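PDB 3DDM: putative mandelate racemase/muconate lactonizing enzyme from Bordetella bronchiseptica, which is of unassigned function but belongs to the enolase superfamily, pairing an alpha+beta capping domain with a TIM-barrel-like domain. Local coordinates for residues 13-18 with 43-48; 39-44 with 55-60; 87-92 with 123-128. The protein carries 1 engineered substitution. All blocks are in the same frame, centred on the assembly; numbering follows the deposited sequence.

Interaction 1: 13-18 with 43-48; sequences ARVRAH and VEVEDS
R14 reaches across to two glutamates of the neighbouring strand and joins them in a salt-bridge network. Its NH1 lies 2.8 Å from E46 OE1, with the guanidinium and carboxylate planes 53° apart. On the other arm NH2 makes a weaker ion pair with E44 OE1 at 3.4 Å; here the carboxylate approaches the edge of the guanidinium while its own plane stands nearly perpendicular, 82° away. The chain of R14 starts out extended, with CG anti to the backbone N (chi1 174°), and bends at chi3. R16 CG lies over one guanidinium face, 3.5 Å above the plane and offset toward the rim. Behind these charges runs the antiparallel pairing of strands 14-18 and 43-46, part of the three-stranded meander in the N-terminal capping domain of the enolase superfamily. R14 with E46 and R16 with E44 are hydrogen-bonded pairs; the E46 N to R14 O bond is 2.8 Å long. A classic beta bulge opens the pairing: A13 N donates to E46 O at 2.9 Å, while R14 N gives the same oxygen only a weak bond. On the other face, V15, A17, V43 and V45 make apolar contacts. V15 CG2 meets V45 CG1 at 4.2 Å, and A17 CB sits 4.0 Å from V43 CG1. Helix 110-131 covers V15 and V45 through L120, and helix 65-81 packs on V15 and A17.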
ATOM      1  N   ALA A  13       7.491 -25.121  -7.363  1.00 51.47           N
ATOM      2  CA  ALA A  13       8.216 -25.193  -8.622  1.00 51.05           C
ATOM      3  C   ALA A  13       7.677 -24.213  -9.652  1.00 52.25           C
ATOM      4  O   ALA A  13       8.433 -23.627 -10.426  1.00 52.37           O
ATOM      5  CB  ALA A  13       8.150 -26.600  -9.172  1.00 49.43           C
ATOM      6  N   ARG A  14       6.360 -24.050  -9.667  1.00 53.16           N
ATOM      7  CA  ARG A  14       5.708 -23.145 -10.599  1.00 53.54           C
ATOM      8  C   ARG A  14       4.591 -22.459  -9.839  1.00 52.80           C
ATOM      9  O   ARG A  14       3.858 -23.107  -9.098  1.00 52.35           O
ATOM     10  CB  ARG A  14       5.154 -23.930 -11.791  1.00 56.70           C
ATOM     11  CG  ARG A  14       4.315 -23.114 -12.767  1.00 62.30           C
ATOM     12  CD  ARG A  14       3.947 -23.942 -14.005  1.00 67.19           C
ATOM     13  NE  ARG A  14       2.541 -23.791 -14.390  1.00 71.78           N
ATOM     14  CZ  ARG A  14       1.510 -24.273 -13.692  1.00 74.21           C
ATOM     15  NH1 ARG A  14       1.715 -24.947 -12.564  1.00 73.62           N
ATOM     16  NH2 ARG A  14       0.266 -24.072 -14.116  1.00 75.49           N
ATOM     17  N   VAL A  15       4.477 -21.145 -10.003  1.00 52.63           N
ATOM     18  CA  VAL A  15       3.447 -20.370  -9.313  1.00 51.78           C
ATOM     19  C   VAL A  15       2.766 -19.422 -10.291  1.00 52.65           C
ATOM     20  O   VAL A  15       3.387 -18.482 -10.787  1.00 53.26           O
ATOM     21  CB  VAL A  15       4.058 -19.542  -8.165  1.00 50.84           C
ATOM     22  CG1 VAL A  15       2.974 -18.753  -7.463  1.00 50.33           C
ATOM     23  CG2 VAL A  15       4.778 -20.453  -7.188  1.00 48.57           C
ATOM     24  N   ARG A  16       1.490 -19.658 -10.571  1.00 54.01           N
ATOM     25  CA  ARG A  16       0.772 -18.801 -11.512  1.00 54.98           C
ATOM     26  C   ARG A  16      -0.439 -18.122 -10.900  1.00 52.97           C
ATOM     27  O   ARG A  16      -1.080 -18.658  -9.991  1.00 53.83           O
ATOM     28  CB  ARG A  16       0.336 -19.607 -12.741  1.00 58.86           C
ATOM     29  CG  ARG A  16       1.467 -20.391 -13.377  1.00 66.84           C
ATOM     30  CD  ARG A  16       1.095 -20.962 -14.745  1.00 73.80           C
ATOM     31  NE  ARG A  16       0.925 -19.915 -15.754  1.00 79.68           N
ATOM     32  CZ  ARG A  16       0.892 -20.134 -17.069  1.00 81.98           C
ATOM     33  NH1 ARG A  16       1.018 -21.372 -17.548  1.00 80.81           N
ATOM     34  NH2 ARG A  16       0.735 -19.110 -17.905  1.00 81.97           N
ATOM     35  N   ALA A  17      -0.746 -16.932 -11.405  1.00 50.86           N
ATOM     36  CA  ALA A  17      -1.887 -16.166 -10.931  1.00 49.12           C
ATOM     37  C   ALA A  17      -2.827 -15.919 -12.099  1.00 47.19           C
ATOM     38  O   ALA A  17      -2.384 -15.579 -13.191  1.00 46.31           O
ATOM     39  CB  ALA A  17      -1.421 -14.846 -10.352  1.00 50.39           C
ATOM     40  N   HIS A  18      -4.124 -16.105 -11.875  1.00 45.04           N
ATOM     41  CA  HIS A  18      -5.105 -15.885 -12.927  1.00 43.51           C
ATOM     42  C   HIS A  18      -6.100 -14.849 -12.465  1.00 43.80           C
ATOM     43  O   HIS A  18      -6.626 -14.933 -11.353  1.00 45.34           O
ATOM     44  CB  HIS A  18      -5.842 -17.180 -13.259  1.00 44.36           C
ATOM     45  CG  HIS A  18      -4.933 -18.348 -13.451  1.00 44.54           C
ATOM     46  ND1 HIS A  18      -4.635 -19.231 -12.435  1.00 43.93           N
ATOM     47  CD2 HIS A  18      -4.199 -18.739 -14.518  1.00 44.28           C
ATOM     48  CE1 HIS A  18      -3.756 -20.115 -12.867  1.00 43.60           C
ATOM     49  NE2 HIS A  18      -3.473 -19.839 -14.127  1.00 45.39           N
ATOM     50  N   VAL A  43      -4.755 -18.254  -7.324  1.00 44.90           N
ATOM     51  CA  VAL A  43      -3.361 -18.653  -7.470  1.00 45.37           C
ATOM     52  C   VAL A  43      -3.219 -20.153  -7.328  1.00 44.80           C
ATOM     53  O   VAL A  43      -3.933 -20.783  -6.537  1.00 43.16           O
ATOM     54  CB  VAL A  43      -2.456 -17.949  -6.436  1.00 44.41           C
ATOM     55  CG1 VAL A  43      -2.289 -16.485  -6.816  1.00 45.86           C
ATOM     56  CG2 VAL A  43      -3.067 -18.058  -5.049  1.00 44.87           C
ATOM     57  N   GLU A  44      -2.318 -20.722  -8.124  1.00 44.88           N
ATOM     58  CA  GLU A  44      -2.069 -22.154  -8.077  1.00 45.90           C
ATOM     59  C   GLU A  44      -0.586 -22.399  -7.933  1.00 45.77           C
ATOM     60  O   GLU A  44       0.202 -21.946  -8.751  1.00 46.05           O
ATOM     61  CB  GLU A  44      -2.578 -22.850  -9.342  1.00 46.74           C
ATOM     62  CG  GLU A  44      -1.935 -22.380 -10.635  1.00 47.36           C
ATOM     63  CD  GLU A  44      -2.297 -23.264 -11.824  1.00 48.48           C
ATOM     64  OE1 GLU A  44      -2.136 -24.498 -11.729  1.00 47.14           O
ATOM     65  OE2 GLU A  44      -2.730 -22.726 -12.861  1.00 50.47           O
ATOM     66  N   VAL A  45      -0.205 -23.090  -6.869  1.00 47.10           N
ATOM     67  CA  VAL A  45       1.193 -23.410  -6.645  1.00 49.49           C
ATOM     68  C   VAL A  45       1.438 -24.874  -6.976  1.00 50.42           C
ATOM     69  O   VAL A  45       0.824 -25.757  -6.378  1.00 51.49           O
ATOM     70  CB  VAL A  45       1.601 -23.192  -5.187  1.00 50.39           C
ATOM     71  CG1 VAL A  45       3.051 -23.646  -4.998  1.00 49.75           C
ATOM     72  CG2 VAL A  45       1.430 -21.723  -4.810  1.00 49.75           C
ATOM     73  N   GLU A  46       2.322 -25.133  -7.934  1.00 51.24           N
ATOM     74  CA  GLU A  46       2.636 -26.504  -8.302  1.00 52.43           C
ATOM     75  C   GLU A  46       3.872 -26.999  -7.562  1.00 53.47           C
ATOM     76  O   GLU A  46       4.911 -26.338  -7.521  1.00 52.68           O
ATOM     77  CB  GLU A  46       2.871 -26.651  -9.801  1.00 52.57           C
ATOM     78  CG  GLU A  46       2.895 -28.113 -10.222  1.00 55.44           C
ATOM     79  CD  GLU A  46       3.268 -28.303 -11.672  1.00 58.29           C
ATOM     80  OE1 GLU A  46       2.688 -27.599 -12.528  1.00 60.12           O
ATOM     81  OE2 GLU A  46       4.132 -29.164 -11.957  1.00 59.81           O
ATOM     82  N   ASP A  47       3.729 -28.184  -6.990  1.00 55.00           N
ATOM     83  CA  ASP A  47       4.761 -28.862  -6.223  1.00 56.63           C
ATOM     84  C   ASP A  47       5.878 -29.376  -7.127  1.00 56.69           C
ATOM     85  O   ASP A  47       5.746 -29.400  -8.353  1.00 56.10           O
ATOM     86  CB  ASP A  47       4.110 -30.043  -5.508  1.00 60.21           C
ATOM     87  CG  ASP A  47       4.899 -30.527  -4.334  1.00 63.48           C
ATOM     88  OD1 ASP A  47       4.403 -31.450  -3.649  1.00 66.28           O
ATOM     89  OD2 ASP A  47       6.002 -29.991  -4.094  1.00 67.00           O
ATOM     90  N   SER A  48       6.975 -29.797  -6.508  1.00 57.29           N
ATOM     91  CA  SER A  48       8.107 -30.350  -7.244  1.00 57.37           C
ATOM     92  C   SER A  48       7.731 -31.763  -7.712  1.00 56.92           C
ATOM     93  O   SER A  48       8.377 -32.325  -8.594  1.00 56.31           O
ATOM     94  CB  SER A  48       9.339 -30.420  -6.345  1.00 56.99           C
ATOM     95  OG  SER A  48       9.072 -31.220  -5.206  1.00 60.35           O
TER

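Interaction 2: 39-44 with 55-60; sequences PAVLVE and GEVWCN
V43 and G55 exchange two backbone hydrogen bonds in the antiparallel hairpin of strands 37-46 and 52-56, which supplies two of the three strands of the N-terminal domain's sheet. G55 N donates to V43 O in the plane of that carbonyl, whereas V43 N meets G55 O from above the carbonyl plane, 45° out of it, at 2.8 Å. L42 and E56 form the next, non-hydrogen-bonded pair, and V57 N then donates to V41 O at 2.9 Å. Beyond this bond the backbones separate, and P39 and A40 are met chiefly by C59. V43 CG2, placed between the backbone N and the carbonyl carbon (chi1 -73° for CG1), comes against the carbonyl of G55, 3.5 Å from G55 O. The other methyl, CG1, touches V57 CG2 at 4.0 Å, the two side chains crossing at about a right angle. On the opposite face L42 crosses the extended chain of E56 at a slant, its CD2 3.9 Å from E56 CG. The E56 carboxylate is buried, but OE1 accepts from G315 N and OE2 from A312 N and is also hydrogen-bonded to Y309 OH, linking the hairpin to the barrel domain. V41 and C59 both pack against A66 of helix 65-81. C59 SG touches V41 CG2 at 4.0 Å and comes to 3.7 Å from A40 CA, while P39 CG approaches C59 O to 3.6 Å.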
ATOM      1  N   PRO A  39     -14.182  -8.656  -9.437  1.00 45.86           N
ATOM      2  CA  PRO A  39     -12.844  -9.154  -9.761  1.00 43.91           C
ATOM      3  C   PRO A  39     -12.435 -10.347  -8.913  1.00 41.37           C
ATOM      4  O   PRO A  39     -13.069 -10.653  -7.916  1.00 41.85           O
ATOM      5  CB  PRO A  39     -11.969  -7.944  -9.488  1.00 43.46           C
ATOM      6  CG  PRO A  39     -12.593  -7.410  -8.238  1.00 44.74           C
ATOM      7  CD  PRO A  39     -14.097  -7.520  -8.499  1.00 45.01           C
ATOM      8  N   ALA A  40     -11.364 -11.015  -9.316  1.00 40.21           N
ATOM      9  CA  ALA A  40     -10.860 -12.162  -8.573  1.00 39.02           C
ATOM     10  C   ALA A  40      -9.451 -12.544  -9.035  1.00 39.02           C
ATOM     11  O   ALA A  40      -9.099 -12.375 -10.204  1.00 38.69           O
ATOM     12  CB  ALA A  40     -11.794 -13.340  -8.740  1.00 34.87           C
ATOM     13  N   VAL A  41      -8.636 -13.030  -8.106  1.00 39.23           N
ATOM     14  CA  VAL A  41      -7.286 -13.468  -8.442  1.00 38.51           C
ATOM     15  C   VAL A  41      -7.078 -14.815  -7.773  1.00 39.51           C
ATOM     16  O   VAL A  41      -7.001 -14.907  -6.547  1.00 38.77           O
ATOM     17  CB  VAL A  41      -6.200 -12.488  -7.942  1.00 37.44           C
ATOM     18  CG1 VAL A  41      -4.825 -13.036  -8.273  1.00 36.80           C
ATOM     19  CG2 VAL A  41      -6.371 -11.142  -8.598  1.00 37.08           C
ATOM     20  N   LEU A  42      -7.023 -15.864  -8.583  1.00 40.86           N
ATOM     21  CA  LEU A  42      -6.817 -17.211  -8.068  1.00 42.14           C
ATOM     22  C   LEU A  42      -5.357 -17.583  -8.295  1.00 43.36           C
ATOM     23  O   LEU A  42      -4.769 -17.246  -9.326  1.00 45.16           O
ATOM     24  CB  LEU A  42      -7.743 -18.202  -8.783  1.00 40.70           C
ATOM     25  CG  LEU A  42      -9.253 -17.893  -8.751  1.00 42.14           C
ATOM     26  CD1 LEU A  42     -10.024 -19.005  -9.467  1.00 40.27           C
ATOM     27  CD2 LEU A  42      -9.737 -17.753  -7.311  1.00 40.03           C
ATOM     28  N   VAL A  43      -4.755 -18.254  -7.324  1.00 44.90           N
ATOM     29  CA  VAL A  43      -3.361 -18.653  -7.470  1.00 45.37           C
ATOM     30  C   VAL A  43      -3.219 -20.153  -7.328  1.00 44.80           C
ATOM     31  O   VAL A  43      -3.933 -20.783  -6.537  1.00 43.16           O
ATOM     32  CB  VAL A  43      -2.456 -17.949  -6.436  1.00 44.41           C
ATOM     33  CG1 VAL A  43      -2.289 -16.485  -6.816  1.00 45.86           C
ATOM     34  CG2 VAL A  43      -3.067 -18.058  -5.049  1.00 44.87           C
ATOM     35  N   GLU A  44      -2.318 -20.722  -8.124  1.00 44.88           N
ATOM     36  CA  GLU A  44      -2.069 -22.154  -8.077  1.00 45.90           C
ATOM     37  C   GLU A  44      -0.586 -22.399  -7.933  1.00 45.77           C
ATOM     38  O   GLU A  44       0.202 -21.946  -8.751  1.00 46.05           O
ATOM     39  CB  GLU A  44      -2.578 -22.850  -9.342  1.00 46.74           C
ATOM     40  CG  GLU A  44      -1.935 -22.380 -10.635  1.00 47.36           C
ATOM     41  CD  GLU A  44      -2.297 -23.264 -11.824  1.00 48.48           C
ATOM     42  OE1 GLU A  44      -2.136 -24.498 -11.729  1.00 47.14           O
ATOM     43  OE2 GLU A  44      -2.730 -22.726 -12.861  1.00 50.47           O
ATOM     44  N   GLY A  55      -5.387 -21.179  -4.205  1.00 41.87           N
ATOM     45  CA  GLY A  55      -5.663 -20.127  -3.246  1.00 41.14           C
ATOM     46  C   GLY A  55      -6.286 -18.909  -3.910  1.00 40.89           C
ATOM     47  O   GLY A  55      -6.444 -18.863  -5.136  1.00 39.24           O
ATOM     48  N   GLU A  56      -6.642 -17.917  -3.098  1.00 40.51           N
ATOM     49  CA  GLU A  56      -7.238 -16.685  -3.603  1.00 40.58           C
ATOM     50  C   GLU A  56      -6.570 -15.479  -2.950  1.00 39.72           C
ATOM     51  O   GLU A  56      -6.225 -15.513  -1.773  1.00 40.63           O
ATOM     52  CB  GLU A  56      -8.748 -16.649  -3.314  1.00 40.57           C
ATOM     53  CG  GLU A  56      -9.466 -15.541  -4.076  1.00 45.46           C
ATOM     54  CD  GLU A  56     -10.993 -15.634  -4.026  1.00 48.13           C
ATOM     55  OE1 GLU A  56     -11.540 -16.754  -4.131  1.00 48.26           O
ATOM     56  OE2 GLU A  56     -11.649 -14.573  -3.904  1.00 50.13           O
ATOM     57  N   VAL A  57      -6.366 -14.419  -3.716  1.00 39.08           N
ATOM     58  CA  VAL A  57      -5.766 -13.216  -3.163  1.00 38.59           C
ATOM     59  C   VAL A  57      -6.835 -12.138  -3.130  1.00 38.96           C
ATOM     60  O   VAL A  57      -7.378 -11.767  -4.168  1.00 38.65           O
ATOM     61  CB  VAL A  57      -4.584 -12.711  -4.012  1.00 37.86           C
ATOM     62  CG1 VAL A  57      -4.043 -11.418  -3.417  1.00 36.84           C
ATOM     63  CG2 VAL A  57      -3.493 -13.764  -4.070  1.00 37.07           C
ATOM     64  N   TRP A  58      -7.147 -11.652  -1.931  1.00 39.25           N
ATOM     65  CA  TRP A  58      -8.147 -10.607  -1.757  1.00 38.83           C
ATOM     66  C   TRP A  58      -7.885  -9.484  -2.755  1.00 40.84           C
ATOM     67  O   TRP A  58      -6.728  -9.077  -2.965  1.00 41.42           O
ATOM     68  CB  TRP A  58      -8.071 -10.042  -0.342  1.00 37.65           C
ATOM     69  CG  TRP A  58      -9.123  -9.014  -0.057  1.00 38.31           C
ATOM     70  CD1 TRP A  58     -10.403  -9.245   0.372  1.00 38.58           C
ATOM     71  CD2 TRP A  58      -9.007  -7.595  -0.224  1.00 36.73           C
ATOM     72  NE1 TRP A  58     -11.089  -8.060   0.480  1.00 38.72           N
ATOM     73  CE2 TRP A  58     -10.257  -7.030   0.122  1.00 37.55           C
ATOM     74  CE3 TRP A  58      -7.969  -6.746  -0.636  1.00 34.65           C
ATOM     75  CZ2 TRP A  58     -10.497  -5.650   0.072  1.00 35.50           C
ATOM     76  CZ3 TRP A  58      -8.208  -5.379  -0.690  1.00 34.50           C
ATOM     77  CH2 TRP A  58      -9.464  -4.844  -0.336  1.00 34.84           C
ATOM     78  N   CYS A  59      -8.944  -8.969  -3.371  1.00 40.57           N
ATOM     79  CA  CYS A  59      -8.750  -7.891  -4.328  1.00 42.18           C
ATOM     80  C   CYS A  59     -10.007  -7.095  -4.629  1.00 42.92           C
ATOM     81  O   CYS A  59     -10.164  -6.580  -5.735  1.00 45.28           O
ATOM     82  CB  CYS A  59      -8.177  -8.448  -5.638  1.00 40.43           C
ATOM     83  SG  CYS A  59      -9.371  -9.365  -6.648  1.00 43.99           S
ATOM     84  N   ASN A  60     -10.905  -6.971  -3.664  1.00 44.35           N
ATOM     85  CA  ASN A  60     -12.126  -6.223  -3.941  1.00 46.89           C
ATOM     86  C   ASN A  60     -11.860  -4.759  -4.250  1.00 46.23           C
ATOM     87  O   ASN A  60     -12.436  -4.214  -5.182  1.00 46.54           O
ATOM     88  CB  ASN A  60     -13.122  -6.352  -2.787  1.00 49.13           C
ATOM     89  CG  ASN A  60     -13.800  -7.710  -2.764  1.00 52.05           C
ATOM     90  OD1 ASN A  60     -14.350  -8.156  -3.773  1.00 52.35           O
ATOM     91  ND2 ASN A  60     -13.763  -8.374  -1.614  1.00 54.23           N
TER

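Interaction 3: 87-92 with 123-128; sequences ADPAQA and ALCDLA
L124 and C125 meet segment 87-92 with similar first torsions: in L124 CG is anti to the carbonyl carbon (chi1 -74°), and in C125 SG takes the corresponding place (chi1 -73°). The chi2 of L124, 174°, then sets CD1 so that it meets A92 CB at 3.7 Å. P89 makes three of the four residue contacts. Its CB lies 4.0 Å from L124 CB and 3.8 Å from C125 SG, so that this one ring carbon touches two consecutive residues of helix 110-131. The neighbouring CG comes to 3.7 Å from L124 O, a backbone oxygen already engaged in the helical bond from A128 N. Farther along the same helix, A128 CB gives CG a looser contact at 4.3 Å. No hydrogen bond joins the two segments, and the meeting is apolar apart from that carbonyl. P89 occupies the first turn of helix 89-98, directly after the N-cap D88. The cap is made within the segment: Q91 N donates to D88 OD1 at 3.0 Å, meeting the oxygen nearly along its C-O axis. F288 and S289 of helix 287-300 lie against C125 and P89 respectively, and W139 of helix 136-139 touches C125 and A128. L124 also rests on V45 of strand 37-46. A side-chain-capped helix start, with proline in the first turn, is thus seated on a helix of the alpha-helical part of the capping domain characteristic of the enolase superfamily.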
ATOM      1  N   ALA A  87      10.024 -26.399   5.327  1.00 47.92           N
ATOM      2  CA  ALA A  87       9.555 -27.445   6.215  1.00 50.09           C
ATOM      3  C   ALA A  87       8.037 -27.587   6.099  1.00 50.96           C
ATOM      4  O   ALA A  87       7.511 -28.695   6.095  1.00 51.94           O
ATOM      5  CB  ALA A  87       9.954 -27.126   7.654  1.00 49.48           C
ATOM      6  N   ASP A  88       7.345 -26.457   5.997  1.00 52.68           N
ATOM      7  CA  ASP A  88       5.888 -26.435   5.878  1.00 53.81           C
ATOM      8  C   ASP A  88       5.424 -25.065   5.383  1.00 54.20           C
ATOM      9  O   ASP A  88       6.246 -24.162   5.179  1.00 54.13           O
ATOM     10  CB  ASP A  88       5.246 -26.739   7.232  1.00 55.03           C
ATOM     11  CG  ASP A  88       5.881 -25.966   8.360  1.00 56.71           C
ATOM     12  OD1 ASP A  88       6.209 -24.775   8.172  1.00 58.17           O
ATOM     13  OD2 ASP A  88       6.045 -26.550   9.447  1.00 59.75           O
ATOM     14  N   PRO A  89       4.103 -24.888   5.180  1.00 53.95           N
ATOM     15  CA  PRO A  89       3.596 -23.591   4.704  1.00 52.58           C
ATOM     16  C   PRO A  89       3.919 -22.431   5.653  1.00 50.76           C
ATOM     17  O   PRO A  89       4.231 -21.326   5.208  1.00 50.91           O
ATOM     18  CB  PRO A  89       2.091 -23.837   4.570  1.00 52.18           C
ATOM     19  CG  PRO A  89       2.026 -25.290   4.195  1.00 52.13           C
ATOM     20  CD  PRO A  89       3.033 -25.903   5.154  1.00 53.29           C
ATOM     21  N   ALA A  90       3.845 -22.686   6.957  1.00 48.49           N
ATOM     22  CA  ALA A  90       4.137 -21.653   7.941  1.00 46.69           C
ATOM     23  C   ALA A  90       5.524 -21.061   7.700  1.00 46.95           C
ATOM     24  O   ALA A  90       5.715 -19.842   7.766  1.00 48.09           O
ATOM     25  CB  ALA A  90       4.052 -22.223   9.339  1.00 44.41           C
ATOM     26  N   GLN A  91       6.494 -21.921   7.421  1.00 45.64           N
ATOM     27  CA  GLN A  91       7.849 -21.464   7.168  1.00 44.71           C
ATOM     28  C   GLN A  91       7.938 -20.633   5.882  1.00 44.67           C
ATOM     29  O   GLN A  91       8.650 -19.632   5.836  1.00 46.07           O
ATOM     30  CB  GLN A  91       8.792 -22.660   7.095  1.00 44.99           C
ATOM     31  CG  GLN A  91      10.225 -22.291   6.797  1.00 46.05           C
ATOM     32  CD  GLN A  91      11.155 -23.489   6.815  1.00 47.61           C
ATOM     33  OE1 GLN A  91      11.438 -24.047   7.874  1.00 49.54           O
ATOM     34  NE2 GLN A  91      11.628 -23.897   5.640  1.00 46.03           N
ATOM     35  N   ALA A  92       7.223 -21.042   4.837  1.00 43.63           N
ATOM     36  CA  ALA A  92       7.235 -20.297   3.576  1.00 41.44           C
ATOM     37  C   ALA A  92       6.564 -18.946   3.811  1.00 41.09           C
ATOM     38  O   ALA A  92       6.912 -17.947   3.190  1.00 41.51           O
ATOM     39  CB  ALA A  92       6.487 -21.074   2.486  1.00 39.24           C
ATOM     40  N   ALA A 123      -2.897 -21.600  -0.754  1.00 41.92           N
ATOM     41  CA  ALA A 123      -2.601 -22.612  -1.756  1.00 42.75           C
ATOM     42  C   ALA A 123      -1.595 -23.657  -1.262  1.00 44.11           C
ATOM     43  O   ALA A 123      -1.711 -24.839  -1.590  1.00 42.94           O
ATOM     44  CB  ALA A 123      -2.082 -21.944  -3.031  1.00 42.57           C
ATOM     45  N   LEU A 124      -0.600 -23.222  -0.489  1.00 44.82           N
ATOM     46  CA  LEU A 124       0.398 -24.149   0.038  1.00 44.52           C
ATOM     47  C   LEU A 124      -0.242 -25.076   1.074  1.00 45.41           C
ATOM     48  O   LEU A 124       0.119 -26.257   1.171  1.00 44.87           O
ATOM     49  CB  LEU A 124       1.567 -23.384   0.659  1.00 43.18           C
ATOM     50  CG  LEU A 124       2.506 -22.726  -0.349  1.00 45.16           C
ATOM     51  CD1 LEU A 124       3.529 -21.877   0.375  1.00 45.50           C
ATOM     52  CD2 LEU A 124       3.187 -23.796  -1.185  1.00 43.46           C
ATOM     53  N   CYS A 125      -1.187 -24.544   1.846  1.00 45.21           N
ATOM     54  CA  CYS A 125      -1.885 -25.354   2.839  1.00 47.19           C
ATOM     55  C   CYS A 125      -2.841 -26.305   2.124  1.00 47.30           C
ATOM     56  O   CYS A 125      -3.005 -27.454   2.531  1.00 48.08           O
ATOM     57  CB  CYS A 125      -2.675 -24.474   3.806  1.00 47.06           C
ATOM     58  SG  CYS A 125      -1.657 -23.581   4.967  1.00 48.12           S
ATOM     59  N   ASP A 126      -3.474 -25.811   1.064  1.00 46.91           N
ATOM     60  CA  ASP A 126      -4.394 -26.613   0.269  1.00 46.33           C
ATOM     61  C   ASP A 126      -3.577 -27.768  -0.327  1.00 47.02           C
ATOM     62  O   ASP A 126      -4.001 -28.924  -0.311  1.00 47.48           O
ATOM     63  CB  ASP A 126      -5.013 -25.739  -0.833  1.00 44.75           C
ATOM     64  CG  ASP A 126      -5.937 -26.511  -1.752  1.00 44.15           C
ATOM     65  OD1 ASP A 126      -6.898 -27.140  -1.257  1.00 43.59           O
ATOM     66  OD2 ASP A 126      -5.698 -26.481  -2.977  1.00 43.62           O
ATOM     67  N   LEU A 127      -2.391 -27.446  -0.832  1.00 46.91           N
ATOM     68  CA  LEU A 127      -1.500 -28.450  -1.404  1.00 47.35           C
ATOM     69  C   LEU A 127      -1.109 -29.490  -0.359  1.00 47.71           C
ATOM     70  O   LEU A 127      -1.149 -30.694  -0.619  1.00 49.13           O
ATOM     71  CB  LEU A 127      -0.239 -27.779  -1.953  1.00 46.04           C
ATOM     72  CG  LEU A 127       0.970 -28.645  -2.309  1.00 45.54           C
ATOM     73  CD1 LEU A 127       0.559 -29.772  -3.221  1.00 47.16           C
ATOM     74  CD2 LEU A 127       2.036 -27.777  -2.978  1.00 47.52           C
ATOM     75  N   ALA A 128      -0.735 -29.020   0.826  1.00 47.61           N
ATOM     76  CA  ALA A 128      -0.325 -29.903   1.915  1.00 47.33           C
ATOM     77  C   ALA A 128      -1.463 -30.800   2.385  1.00 46.73           C
ATOM     78  O   ALA A 128      -1.251 -31.975   2.682  1.00 47.57           O
ATOM     79  CB  ALA A 128       0.207 -29.075   3.092  1.00 45.60           C
TER

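From the N terminus, strand 14-23 leads through an unmodelled loop into strand 37-46, and interaction 1 closes that excursion by pairing 13-18 with 43-48. The chain then turns back after strand 37-46, and interaction 2 closes the shorter hairpin to 55-60. The two contacts share V43 and E44, so their spans overlap without nesting and the middle strand serves both, and H18 N to L42 O, a probable hydrogen bond at 2.9 Å, continues the pairing between them. Interaction 3 follows in series, closing the helical excursion from 87-92 to 123-128 without crossing either. It meets the sheet through helix 110-131: L124 CD2 packs on V45 CG1, and A123 CB lies beside G55 N.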